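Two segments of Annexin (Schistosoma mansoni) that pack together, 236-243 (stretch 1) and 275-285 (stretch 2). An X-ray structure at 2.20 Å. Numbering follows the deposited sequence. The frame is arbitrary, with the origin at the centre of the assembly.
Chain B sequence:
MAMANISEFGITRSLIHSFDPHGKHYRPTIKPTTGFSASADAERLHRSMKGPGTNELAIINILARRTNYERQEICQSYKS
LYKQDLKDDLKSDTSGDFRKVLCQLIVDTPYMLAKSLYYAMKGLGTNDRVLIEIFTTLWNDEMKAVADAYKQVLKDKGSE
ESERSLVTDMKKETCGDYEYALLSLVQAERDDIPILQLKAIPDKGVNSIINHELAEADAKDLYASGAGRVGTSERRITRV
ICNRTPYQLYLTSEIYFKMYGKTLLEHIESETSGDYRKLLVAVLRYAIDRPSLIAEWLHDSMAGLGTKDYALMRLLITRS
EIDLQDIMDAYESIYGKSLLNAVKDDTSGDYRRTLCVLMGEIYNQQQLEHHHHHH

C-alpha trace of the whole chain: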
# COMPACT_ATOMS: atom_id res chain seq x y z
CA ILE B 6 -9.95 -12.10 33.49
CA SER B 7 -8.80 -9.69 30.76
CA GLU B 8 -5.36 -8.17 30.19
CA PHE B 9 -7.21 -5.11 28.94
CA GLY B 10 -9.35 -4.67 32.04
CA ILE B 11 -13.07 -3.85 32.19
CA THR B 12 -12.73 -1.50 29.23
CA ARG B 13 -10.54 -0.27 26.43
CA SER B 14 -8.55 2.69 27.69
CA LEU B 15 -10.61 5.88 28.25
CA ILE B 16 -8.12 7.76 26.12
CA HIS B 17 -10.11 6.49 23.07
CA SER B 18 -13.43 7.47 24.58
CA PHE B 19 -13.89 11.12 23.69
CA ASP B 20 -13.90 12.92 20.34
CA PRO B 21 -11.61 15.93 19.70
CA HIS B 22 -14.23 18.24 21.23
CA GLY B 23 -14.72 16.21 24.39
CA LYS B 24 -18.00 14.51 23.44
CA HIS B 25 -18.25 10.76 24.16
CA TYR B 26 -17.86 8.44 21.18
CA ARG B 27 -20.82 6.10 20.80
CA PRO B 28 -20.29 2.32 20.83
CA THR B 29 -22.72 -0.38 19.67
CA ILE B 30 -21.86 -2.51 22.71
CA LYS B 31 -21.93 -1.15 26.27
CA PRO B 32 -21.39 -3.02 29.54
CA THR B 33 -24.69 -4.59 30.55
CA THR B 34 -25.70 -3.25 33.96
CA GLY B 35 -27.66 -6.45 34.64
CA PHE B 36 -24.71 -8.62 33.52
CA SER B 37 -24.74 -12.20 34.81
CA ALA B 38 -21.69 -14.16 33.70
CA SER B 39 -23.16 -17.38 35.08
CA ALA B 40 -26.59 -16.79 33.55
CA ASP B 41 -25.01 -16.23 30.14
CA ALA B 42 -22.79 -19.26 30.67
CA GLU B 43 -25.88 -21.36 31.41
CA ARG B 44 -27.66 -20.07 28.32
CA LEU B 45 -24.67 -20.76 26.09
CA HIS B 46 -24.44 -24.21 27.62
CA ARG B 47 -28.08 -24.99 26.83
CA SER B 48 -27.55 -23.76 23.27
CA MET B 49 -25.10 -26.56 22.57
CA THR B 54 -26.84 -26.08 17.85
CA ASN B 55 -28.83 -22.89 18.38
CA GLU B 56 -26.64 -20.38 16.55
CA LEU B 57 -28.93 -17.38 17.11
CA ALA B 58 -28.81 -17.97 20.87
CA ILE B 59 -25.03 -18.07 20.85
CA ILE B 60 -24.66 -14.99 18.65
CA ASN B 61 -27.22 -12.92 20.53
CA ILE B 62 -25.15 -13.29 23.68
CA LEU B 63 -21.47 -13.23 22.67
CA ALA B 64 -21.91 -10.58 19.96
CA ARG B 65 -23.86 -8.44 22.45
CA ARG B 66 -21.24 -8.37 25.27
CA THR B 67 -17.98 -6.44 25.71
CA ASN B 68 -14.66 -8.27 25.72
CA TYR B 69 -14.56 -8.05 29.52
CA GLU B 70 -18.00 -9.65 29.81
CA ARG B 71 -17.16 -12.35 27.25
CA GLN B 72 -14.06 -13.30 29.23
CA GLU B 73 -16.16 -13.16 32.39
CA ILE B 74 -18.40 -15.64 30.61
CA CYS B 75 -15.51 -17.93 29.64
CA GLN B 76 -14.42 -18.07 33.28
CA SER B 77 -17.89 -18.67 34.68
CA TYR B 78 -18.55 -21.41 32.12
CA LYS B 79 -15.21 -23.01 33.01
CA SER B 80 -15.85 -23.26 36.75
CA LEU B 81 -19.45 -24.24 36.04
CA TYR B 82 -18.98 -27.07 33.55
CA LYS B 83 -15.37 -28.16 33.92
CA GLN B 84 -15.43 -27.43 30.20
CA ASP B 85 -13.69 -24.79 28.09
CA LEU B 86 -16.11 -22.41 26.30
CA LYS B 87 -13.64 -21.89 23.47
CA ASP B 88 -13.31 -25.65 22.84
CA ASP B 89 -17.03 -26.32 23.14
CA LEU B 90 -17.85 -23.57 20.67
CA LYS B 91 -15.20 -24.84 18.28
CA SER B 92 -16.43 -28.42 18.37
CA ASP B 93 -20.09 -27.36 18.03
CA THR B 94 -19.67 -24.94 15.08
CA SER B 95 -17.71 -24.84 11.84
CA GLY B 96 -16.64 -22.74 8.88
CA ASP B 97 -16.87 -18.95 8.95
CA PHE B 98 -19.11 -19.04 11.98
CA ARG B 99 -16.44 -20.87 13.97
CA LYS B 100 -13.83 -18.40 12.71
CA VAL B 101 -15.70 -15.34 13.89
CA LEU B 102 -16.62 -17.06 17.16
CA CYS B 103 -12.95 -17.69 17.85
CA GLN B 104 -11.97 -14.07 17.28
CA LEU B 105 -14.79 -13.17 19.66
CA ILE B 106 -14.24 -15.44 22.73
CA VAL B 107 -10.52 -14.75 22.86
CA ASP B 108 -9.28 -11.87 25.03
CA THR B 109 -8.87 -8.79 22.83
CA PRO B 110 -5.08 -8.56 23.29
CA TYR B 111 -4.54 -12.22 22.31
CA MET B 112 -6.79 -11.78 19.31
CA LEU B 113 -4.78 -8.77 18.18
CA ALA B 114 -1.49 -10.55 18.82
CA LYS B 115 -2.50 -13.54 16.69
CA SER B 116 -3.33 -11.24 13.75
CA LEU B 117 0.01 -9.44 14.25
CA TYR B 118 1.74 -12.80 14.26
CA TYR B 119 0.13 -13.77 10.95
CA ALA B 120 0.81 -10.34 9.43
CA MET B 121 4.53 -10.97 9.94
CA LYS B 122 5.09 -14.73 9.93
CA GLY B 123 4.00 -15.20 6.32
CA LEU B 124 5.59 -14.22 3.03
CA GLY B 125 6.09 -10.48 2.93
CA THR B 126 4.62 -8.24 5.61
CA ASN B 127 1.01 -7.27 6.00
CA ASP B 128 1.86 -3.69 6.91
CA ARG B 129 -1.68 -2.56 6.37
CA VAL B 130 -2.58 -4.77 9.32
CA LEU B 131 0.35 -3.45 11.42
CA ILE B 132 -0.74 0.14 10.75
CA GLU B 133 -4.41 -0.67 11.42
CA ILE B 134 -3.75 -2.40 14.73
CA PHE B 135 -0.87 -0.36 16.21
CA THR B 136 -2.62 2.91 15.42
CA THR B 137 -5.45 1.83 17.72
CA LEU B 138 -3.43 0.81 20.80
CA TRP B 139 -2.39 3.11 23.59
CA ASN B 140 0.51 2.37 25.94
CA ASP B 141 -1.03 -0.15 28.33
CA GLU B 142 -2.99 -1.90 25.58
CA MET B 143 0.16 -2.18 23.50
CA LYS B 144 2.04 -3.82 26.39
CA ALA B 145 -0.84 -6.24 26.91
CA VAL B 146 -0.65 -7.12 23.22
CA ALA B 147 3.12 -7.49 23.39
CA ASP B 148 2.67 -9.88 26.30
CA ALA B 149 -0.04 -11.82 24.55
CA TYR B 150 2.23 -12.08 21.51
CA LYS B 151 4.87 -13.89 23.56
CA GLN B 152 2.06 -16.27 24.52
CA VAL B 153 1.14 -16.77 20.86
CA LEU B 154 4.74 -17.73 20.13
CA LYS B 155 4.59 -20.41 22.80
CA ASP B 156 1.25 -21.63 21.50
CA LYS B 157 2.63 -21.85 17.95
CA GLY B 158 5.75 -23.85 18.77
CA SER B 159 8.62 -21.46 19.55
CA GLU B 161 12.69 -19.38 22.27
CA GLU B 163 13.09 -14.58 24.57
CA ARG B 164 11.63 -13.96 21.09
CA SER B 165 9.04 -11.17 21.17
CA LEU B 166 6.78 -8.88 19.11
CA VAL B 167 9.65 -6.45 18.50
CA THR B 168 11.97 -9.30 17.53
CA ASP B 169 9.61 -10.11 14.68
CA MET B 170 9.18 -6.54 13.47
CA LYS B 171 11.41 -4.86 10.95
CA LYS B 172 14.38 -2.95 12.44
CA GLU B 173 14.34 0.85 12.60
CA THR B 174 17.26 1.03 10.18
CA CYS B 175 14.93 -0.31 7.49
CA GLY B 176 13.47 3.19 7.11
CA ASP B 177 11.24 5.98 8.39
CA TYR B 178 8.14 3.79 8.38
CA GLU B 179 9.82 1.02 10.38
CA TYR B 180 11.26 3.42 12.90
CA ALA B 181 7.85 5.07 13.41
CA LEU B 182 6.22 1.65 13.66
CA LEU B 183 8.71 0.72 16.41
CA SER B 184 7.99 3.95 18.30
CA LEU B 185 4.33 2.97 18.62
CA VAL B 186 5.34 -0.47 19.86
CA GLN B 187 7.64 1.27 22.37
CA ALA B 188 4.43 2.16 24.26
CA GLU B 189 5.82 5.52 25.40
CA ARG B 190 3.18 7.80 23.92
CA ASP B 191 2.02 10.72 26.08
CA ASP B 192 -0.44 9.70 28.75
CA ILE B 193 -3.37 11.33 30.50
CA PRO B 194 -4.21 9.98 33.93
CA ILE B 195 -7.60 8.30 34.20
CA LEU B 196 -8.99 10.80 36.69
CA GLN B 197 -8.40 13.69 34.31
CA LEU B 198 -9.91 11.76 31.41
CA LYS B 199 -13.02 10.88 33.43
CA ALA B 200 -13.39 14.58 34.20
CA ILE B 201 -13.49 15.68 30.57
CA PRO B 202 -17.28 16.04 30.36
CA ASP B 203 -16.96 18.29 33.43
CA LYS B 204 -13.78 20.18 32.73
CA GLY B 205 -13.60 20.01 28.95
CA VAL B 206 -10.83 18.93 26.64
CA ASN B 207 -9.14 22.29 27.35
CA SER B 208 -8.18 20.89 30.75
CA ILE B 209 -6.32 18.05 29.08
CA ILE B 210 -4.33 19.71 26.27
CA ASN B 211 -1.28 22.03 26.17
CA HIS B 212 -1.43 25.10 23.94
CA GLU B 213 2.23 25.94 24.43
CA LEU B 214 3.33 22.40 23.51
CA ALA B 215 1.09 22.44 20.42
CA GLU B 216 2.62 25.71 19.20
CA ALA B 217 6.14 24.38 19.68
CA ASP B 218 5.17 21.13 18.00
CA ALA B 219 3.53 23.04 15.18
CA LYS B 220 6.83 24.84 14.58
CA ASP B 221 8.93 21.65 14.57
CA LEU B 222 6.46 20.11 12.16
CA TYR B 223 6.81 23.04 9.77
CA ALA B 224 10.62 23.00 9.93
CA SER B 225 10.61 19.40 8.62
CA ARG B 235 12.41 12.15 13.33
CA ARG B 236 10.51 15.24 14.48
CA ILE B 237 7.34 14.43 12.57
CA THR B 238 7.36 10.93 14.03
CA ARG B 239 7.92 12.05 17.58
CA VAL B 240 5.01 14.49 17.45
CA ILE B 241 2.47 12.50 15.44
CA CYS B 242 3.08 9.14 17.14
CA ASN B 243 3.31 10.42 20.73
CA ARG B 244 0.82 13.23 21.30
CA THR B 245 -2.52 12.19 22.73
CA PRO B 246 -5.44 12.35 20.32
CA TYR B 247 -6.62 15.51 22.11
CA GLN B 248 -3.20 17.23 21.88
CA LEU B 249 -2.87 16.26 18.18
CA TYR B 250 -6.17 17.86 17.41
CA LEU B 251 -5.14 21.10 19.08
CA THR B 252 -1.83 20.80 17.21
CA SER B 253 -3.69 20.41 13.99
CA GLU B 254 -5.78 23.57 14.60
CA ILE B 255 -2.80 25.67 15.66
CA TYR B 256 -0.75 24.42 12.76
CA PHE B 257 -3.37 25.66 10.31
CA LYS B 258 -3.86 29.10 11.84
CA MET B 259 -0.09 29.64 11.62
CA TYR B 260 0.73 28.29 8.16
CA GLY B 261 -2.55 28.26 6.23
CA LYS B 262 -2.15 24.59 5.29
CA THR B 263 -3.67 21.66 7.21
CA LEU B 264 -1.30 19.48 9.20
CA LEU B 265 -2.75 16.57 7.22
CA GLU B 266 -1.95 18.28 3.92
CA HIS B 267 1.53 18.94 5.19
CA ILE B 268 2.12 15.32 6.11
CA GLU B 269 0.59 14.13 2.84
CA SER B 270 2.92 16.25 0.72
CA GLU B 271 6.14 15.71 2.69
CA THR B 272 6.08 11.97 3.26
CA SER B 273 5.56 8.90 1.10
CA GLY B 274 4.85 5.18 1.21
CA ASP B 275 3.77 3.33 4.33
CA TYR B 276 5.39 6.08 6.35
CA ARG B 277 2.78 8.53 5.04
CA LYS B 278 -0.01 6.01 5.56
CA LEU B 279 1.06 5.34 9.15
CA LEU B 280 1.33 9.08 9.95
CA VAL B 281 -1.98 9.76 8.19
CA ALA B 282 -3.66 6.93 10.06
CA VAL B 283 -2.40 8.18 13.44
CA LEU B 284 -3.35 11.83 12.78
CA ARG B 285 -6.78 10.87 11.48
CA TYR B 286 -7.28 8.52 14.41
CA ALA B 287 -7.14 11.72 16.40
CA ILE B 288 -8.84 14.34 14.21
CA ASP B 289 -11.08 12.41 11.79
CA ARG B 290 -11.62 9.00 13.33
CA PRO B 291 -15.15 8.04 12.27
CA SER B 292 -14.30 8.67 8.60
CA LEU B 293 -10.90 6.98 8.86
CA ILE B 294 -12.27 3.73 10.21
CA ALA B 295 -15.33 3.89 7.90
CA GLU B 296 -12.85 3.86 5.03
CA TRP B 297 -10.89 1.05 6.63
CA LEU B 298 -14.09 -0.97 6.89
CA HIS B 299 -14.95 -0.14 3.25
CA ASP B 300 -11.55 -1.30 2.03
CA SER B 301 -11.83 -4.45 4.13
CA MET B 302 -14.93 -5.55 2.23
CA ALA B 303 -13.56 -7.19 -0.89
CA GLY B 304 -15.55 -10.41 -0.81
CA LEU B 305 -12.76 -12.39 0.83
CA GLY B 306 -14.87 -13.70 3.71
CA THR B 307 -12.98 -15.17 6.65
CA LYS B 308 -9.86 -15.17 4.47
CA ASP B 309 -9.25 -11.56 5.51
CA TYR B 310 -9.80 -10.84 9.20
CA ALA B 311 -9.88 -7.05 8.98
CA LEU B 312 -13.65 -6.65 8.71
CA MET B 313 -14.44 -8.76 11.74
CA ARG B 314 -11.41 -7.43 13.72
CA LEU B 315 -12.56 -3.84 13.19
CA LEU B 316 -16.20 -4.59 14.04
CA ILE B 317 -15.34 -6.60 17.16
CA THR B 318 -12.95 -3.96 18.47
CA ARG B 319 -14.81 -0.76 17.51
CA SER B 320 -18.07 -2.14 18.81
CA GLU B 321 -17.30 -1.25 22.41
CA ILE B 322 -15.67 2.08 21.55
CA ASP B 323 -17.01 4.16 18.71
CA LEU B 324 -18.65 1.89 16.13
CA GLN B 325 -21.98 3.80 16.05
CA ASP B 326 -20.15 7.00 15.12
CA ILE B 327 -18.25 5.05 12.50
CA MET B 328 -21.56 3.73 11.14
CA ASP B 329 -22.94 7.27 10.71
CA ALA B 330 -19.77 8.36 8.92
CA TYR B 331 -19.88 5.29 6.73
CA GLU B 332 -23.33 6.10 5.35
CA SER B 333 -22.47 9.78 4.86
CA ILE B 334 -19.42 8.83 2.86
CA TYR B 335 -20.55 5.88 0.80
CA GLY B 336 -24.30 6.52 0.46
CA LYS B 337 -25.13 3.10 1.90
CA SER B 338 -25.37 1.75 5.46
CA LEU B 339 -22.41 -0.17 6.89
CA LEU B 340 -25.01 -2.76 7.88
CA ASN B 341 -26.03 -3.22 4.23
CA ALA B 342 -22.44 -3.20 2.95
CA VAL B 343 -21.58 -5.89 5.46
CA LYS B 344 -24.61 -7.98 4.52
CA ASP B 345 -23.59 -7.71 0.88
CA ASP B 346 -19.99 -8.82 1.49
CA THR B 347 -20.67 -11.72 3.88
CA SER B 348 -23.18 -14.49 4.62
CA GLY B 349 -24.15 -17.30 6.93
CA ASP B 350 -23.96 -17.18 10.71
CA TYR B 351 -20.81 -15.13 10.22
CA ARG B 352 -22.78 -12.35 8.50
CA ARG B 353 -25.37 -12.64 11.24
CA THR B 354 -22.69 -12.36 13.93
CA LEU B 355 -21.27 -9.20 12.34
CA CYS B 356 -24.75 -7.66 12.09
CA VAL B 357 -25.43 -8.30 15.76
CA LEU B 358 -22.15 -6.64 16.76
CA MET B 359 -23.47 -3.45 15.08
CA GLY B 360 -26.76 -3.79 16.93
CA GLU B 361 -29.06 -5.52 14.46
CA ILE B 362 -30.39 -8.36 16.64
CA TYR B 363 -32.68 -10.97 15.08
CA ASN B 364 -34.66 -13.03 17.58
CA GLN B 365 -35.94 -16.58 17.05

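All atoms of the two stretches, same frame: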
# COMPACT_ATOMS: atom_id res chain seq x y z
N ARG B 236 11.38 14.31 13.76
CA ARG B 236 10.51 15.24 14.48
C ARG B 236 9.03 15.01 14.18
O ARG B 236 8.18 15.08 15.08
CB ARG B 236 10.90 16.69 14.18
CG ARG B 236 11.99 17.24 15.10
CD ARG B 236 12.38 18.66 14.71
NE ARG B 236 12.86 18.73 13.33
CZ ARG B 236 13.31 19.84 12.75
NH1 ARG B 236 13.35 20.98 13.43
NH2 ARG B 236 13.73 19.80 11.49
N ILE B 237 8.72 14.72 12.92
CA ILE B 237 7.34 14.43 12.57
C ILE B 237 6.90 13.20 13.35
O ILE B 237 5.81 13.18 13.92
CB ILE B 237 7.18 14.21 11.06
CG1 ILE B 237 7.74 15.41 10.30
CG2 ILE B 237 5.71 13.97 10.70
CD1 ILE B 237 7.47 15.40 8.83
N THR B 238 7.75 12.18 13.38
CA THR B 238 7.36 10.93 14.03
C THR B 238 7.08 11.16 15.49
O THR B 238 6.02 10.80 16.00
CB THR B 238 8.45 9.87 13.90
OG1 THR B 238 8.55 9.45 12.54
CG2 THR B 238 8.13 8.67 14.80
N ARG B 239 8.04 11.78 16.16
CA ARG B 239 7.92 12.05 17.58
C ARG B 239 6.59 12.70 17.89
O ARG B 239 5.87 12.23 18.76
N VAL B 240 6.27 13.79 17.18
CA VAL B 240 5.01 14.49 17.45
C VAL B 240 3.77 13.65 17.12
O VAL B 240 2.91 13.42 17.97
CB VAL B 240 4.92 15.87 16.72
CG1 VAL B 240 3.55 16.49 16.93
CG2 VAL B 240 6.01 16.81 17.20
N ILE B 241 3.68 13.20 15.87
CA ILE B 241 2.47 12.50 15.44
C ILE B 241 2.24 11.23 16.27
O ILE B 241 1.13 11.01 16.77
CB ILE B 241 2.50 12.20 13.93
CG1 ILE B 241 2.48 13.52 13.16
CG2 ILE B 241 1.31 11.33 13.52
CD1 ILE B 241 1.29 14.38 13.50
N CYS B 242 3.27 10.41 16.44
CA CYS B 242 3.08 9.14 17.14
C CYS B 242 2.91 9.25 18.66
O CYS B 242 2.31 8.37 19.26
CB CYS B 242 4.20 8.16 16.81
SG CYS B 242 4.21 7.73 15.08
N ASN B 243 3.39 10.33 19.27
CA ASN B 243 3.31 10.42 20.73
C ASN B 243 2.21 11.27 21.33
O ASN B 243 1.77 10.99 22.44
CB ASN B 243 4.66 10.83 21.34
CG ASN B 243 5.73 9.78 21.11
OD1 ASN B 243 5.56 8.61 21.46
ND2 ASN B 243 6.81 10.18 20.45
N ASP B 275 4.44 3.75 3.11
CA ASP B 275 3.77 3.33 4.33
C ASP B 275 3.99 4.31 5.46
O ASP B 275 3.18 4.40 6.39
CB ASP B 275 4.23 1.93 4.73
CG ASP B 275 3.49 0.86 3.96
OD1 ASP B 275 2.33 1.12 3.54
OD2 ASP B 275 4.04 -0.24 3.76
N TYR B 276 5.10 5.05 5.37
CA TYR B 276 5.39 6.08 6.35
C TYR B 276 4.28 7.14 6.34
O TYR B 276 3.74 7.50 7.39
CB TYR B 276 6.77 6.70 6.12
CG TYR B 276 7.14 7.74 7.16
CD1 TYR B 276 7.25 7.39 8.50
CD2 TYR B 276 7.41 9.05 6.79
CE1 TYR B 276 7.60 8.32 9.44
CE2 TYR B 276 7.75 9.99 7.73
CZ TYR B 276 7.84 9.62 9.05
OH TYR B 276 8.18 10.56 9.99
N ARG B 277 3.91 7.60 5.15
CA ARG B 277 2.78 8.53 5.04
C ARG B 277 1.50 7.91 5.58
O ARG B 277 0.76 8.54 6.34
CB ARG B 277 2.61 9.00 3.59
CG ARG B 277 1.23 9.58 3.29
CD ARG B 277 1.21 10.24 1.93
NE ARG B 277 1.91 9.43 0.93
CZ ARG B 277 2.20 9.84 -0.30
NH1 ARG B 277 1.85 11.07 -0.70
NH2 ARG B 277 2.84 9.03 -1.13
N LYS B 278 1.23 6.67 5.19
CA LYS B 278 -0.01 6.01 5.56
C LYS B 278 -0.09 5.83 7.08
O LYS B 278 -1.16 6.00 7.68
CB LYS B 278 -0.17 4.65 4.85
CG LYS B 278 -0.11 4.69 3.33
CD LYS B 278 -0.42 3.32 2.73
CE LYS B 278 0.12 3.16 1.30
NZ LYS B 278 1.38 2.34 1.24
N LEU B 279 1.02 5.46 7.70
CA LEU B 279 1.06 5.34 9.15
C LEU B 279 0.78 6.71 9.81
O LEU B 279 -0.11 6.85 10.65
CB LEU B 279 2.40 4.75 9.62
CG LEU B 279 2.63 4.72 11.13
CD1 LEU B 279 1.52 3.95 11.81
CD2 LEU B 279 3.99 4.12 11.51
N LEU B 280 1.54 7.73 9.42
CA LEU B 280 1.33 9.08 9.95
C LEU B 280 -0.10 9.55 9.71
O LEU B 280 -0.74 10.11 10.61
CB LEU B 280 2.30 10.08 9.32
CG LEU B 280 3.79 9.86 9.59
CD1 LEU B 280 4.65 10.89 8.88
CD2 LEU B 280 4.02 9.93 11.07
N VAL B 281 -0.62 9.32 8.51
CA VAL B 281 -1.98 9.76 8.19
C VAL B 281 -2.99 9.03 9.05
O VAL B 281 -3.92 9.65 9.61
CB VAL B 281 -2.33 9.59 6.71
CG1 VAL B 281 -3.84 9.69 6.52
CG2 VAL B 281 -1.59 10.63 5.86
N ALA B 282 -2.81 7.72 9.17
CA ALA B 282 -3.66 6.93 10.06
C ALA B 282 -3.67 7.51 11.48
O ALA B 282 -4.74 7.75 12.06
CB ALA B 282 -3.22 5.47 10.09
N VAL B 283 -2.49 7.71 12.06
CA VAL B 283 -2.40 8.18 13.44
C VAL B 283 -3.06 9.55 13.62
O VAL B 283 -3.84 9.77 14.56
CB VAL B 283 -0.96 8.22 13.95
CG1 VAL B 283 -0.87 8.93 15.33
CG2 VAL B 283 -0.36 6.80 14.01
N LEU B 284 -2.77 10.48 12.71
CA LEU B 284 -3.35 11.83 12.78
C LEU B 284 -4.87 11.76 12.68
O LEU B 284 -5.59 12.40 13.47
CB LEU B 284 -2.80 12.72 11.66
CG LEU B 284 -3.29 14.18 11.67
CD1 LEU B 284 -3.14 14.81 13.05
CD2 LEU B 284 -2.56 14.99 10.59
N ARG B 285 -5.34 10.96 11.73
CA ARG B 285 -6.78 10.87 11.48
C ARG B 285 -7.46 10.11 12.60
O ARG B 285 -8.63 10.36 12.90
CB ARG B 285 -7.05 10.25 10.10
CG ARG B 285 -6.60 11.12 8.92
CD ARG B 285 -7.09 10.55 7.55
NE ARG B 285 -8.55 10.62 7.43
CZ ARG B 285 -9.29 9.92 6.56
NH1 ARG B 285 -8.72 9.05 5.72
NH2 ARG B 285 -10.60 10.07 6.56

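Two helices of the annexin chain pack here with their N-to-C directions 35° apart and their axes 9.2 Å apart at closest approach. The contact is small, burying 375 Å² over both sides, and almost wholly apolar; a single hydrogen bond crosses it.

Stretch 2 begins with Asp 275, which lies beyond the reach of the other helix. Its carboxylate serves its own helix instead: OD1 of Asp 275 forms a salt bridge with NZ of Lys 278 at 2.8 Å, one turn on, an arrangement that suits two charged side chains kept out of the apolar contact.

Tyr 276 makes the first real contact. Its CA-to-CB bond points sideways, but with chi1 near 180° (t) the long side chain brings its hydroxyl to stretch 1. There OH of Tyr 276 and OG1 of Thr 238 lie 2.8 Å apart in a hydrogen bond for which either could be the donor. Thr 238 OG1 sits at the ring edge, near the ring plane, as expected for a partner of a phenolic oxygen. Tyrosine combines reach with a polar tip, and threonine offers a compact hydroxyl, so two buried polar groups satisfy each other. The same OH of Tyr 276 also comes within 3.9 Å of CB of Ile 237.

Arg 277 and Lys 278 make no contact with stretch 1, and Leu 279 only skirts it. One turn beyond Tyr 276, Leu 280 occupies the space between two isoleucines that are themselves one turn apart. Its CD1 lies 3.7 Å from CG2 of Ile 237, while its CD2 lies 3.9 Å from CG2 of Ile 241. The forked end of leucine is well suited to this place, since it spans two neighbours: CD1 of Leu 280 packs against Ile 237, while CD2 of Leu 280 reaches Ile 241 and still lies 4.4 Å from CG2 of Ile 237.

Val 281 points away and Ala 282 sideways, neither touching stretch 1. Val 283 points toward it, and its short, branched side chain fits where the backbones come close: the CA atoms of Val 283 and Cys 242 are 6.7 Å apart. CG1 of Val 283 packs 3.7 Å from CG2 of Ile 241 and approaches O of Ile 241 to 3.2 Å, a tight van der Waals contact against the backbone.

Leu 284 closes the contact more loosely, its CD1 4.5 Å from CD1 of Ile 241. Ile 241 thus meets Leu 280, Val 283 and Leu 284, and loses more surface to the other helix than any other residue here, 81 Å². Arg 285 lies out of reach, its guanidinium hydrogen-bonded elsewhere in the structure.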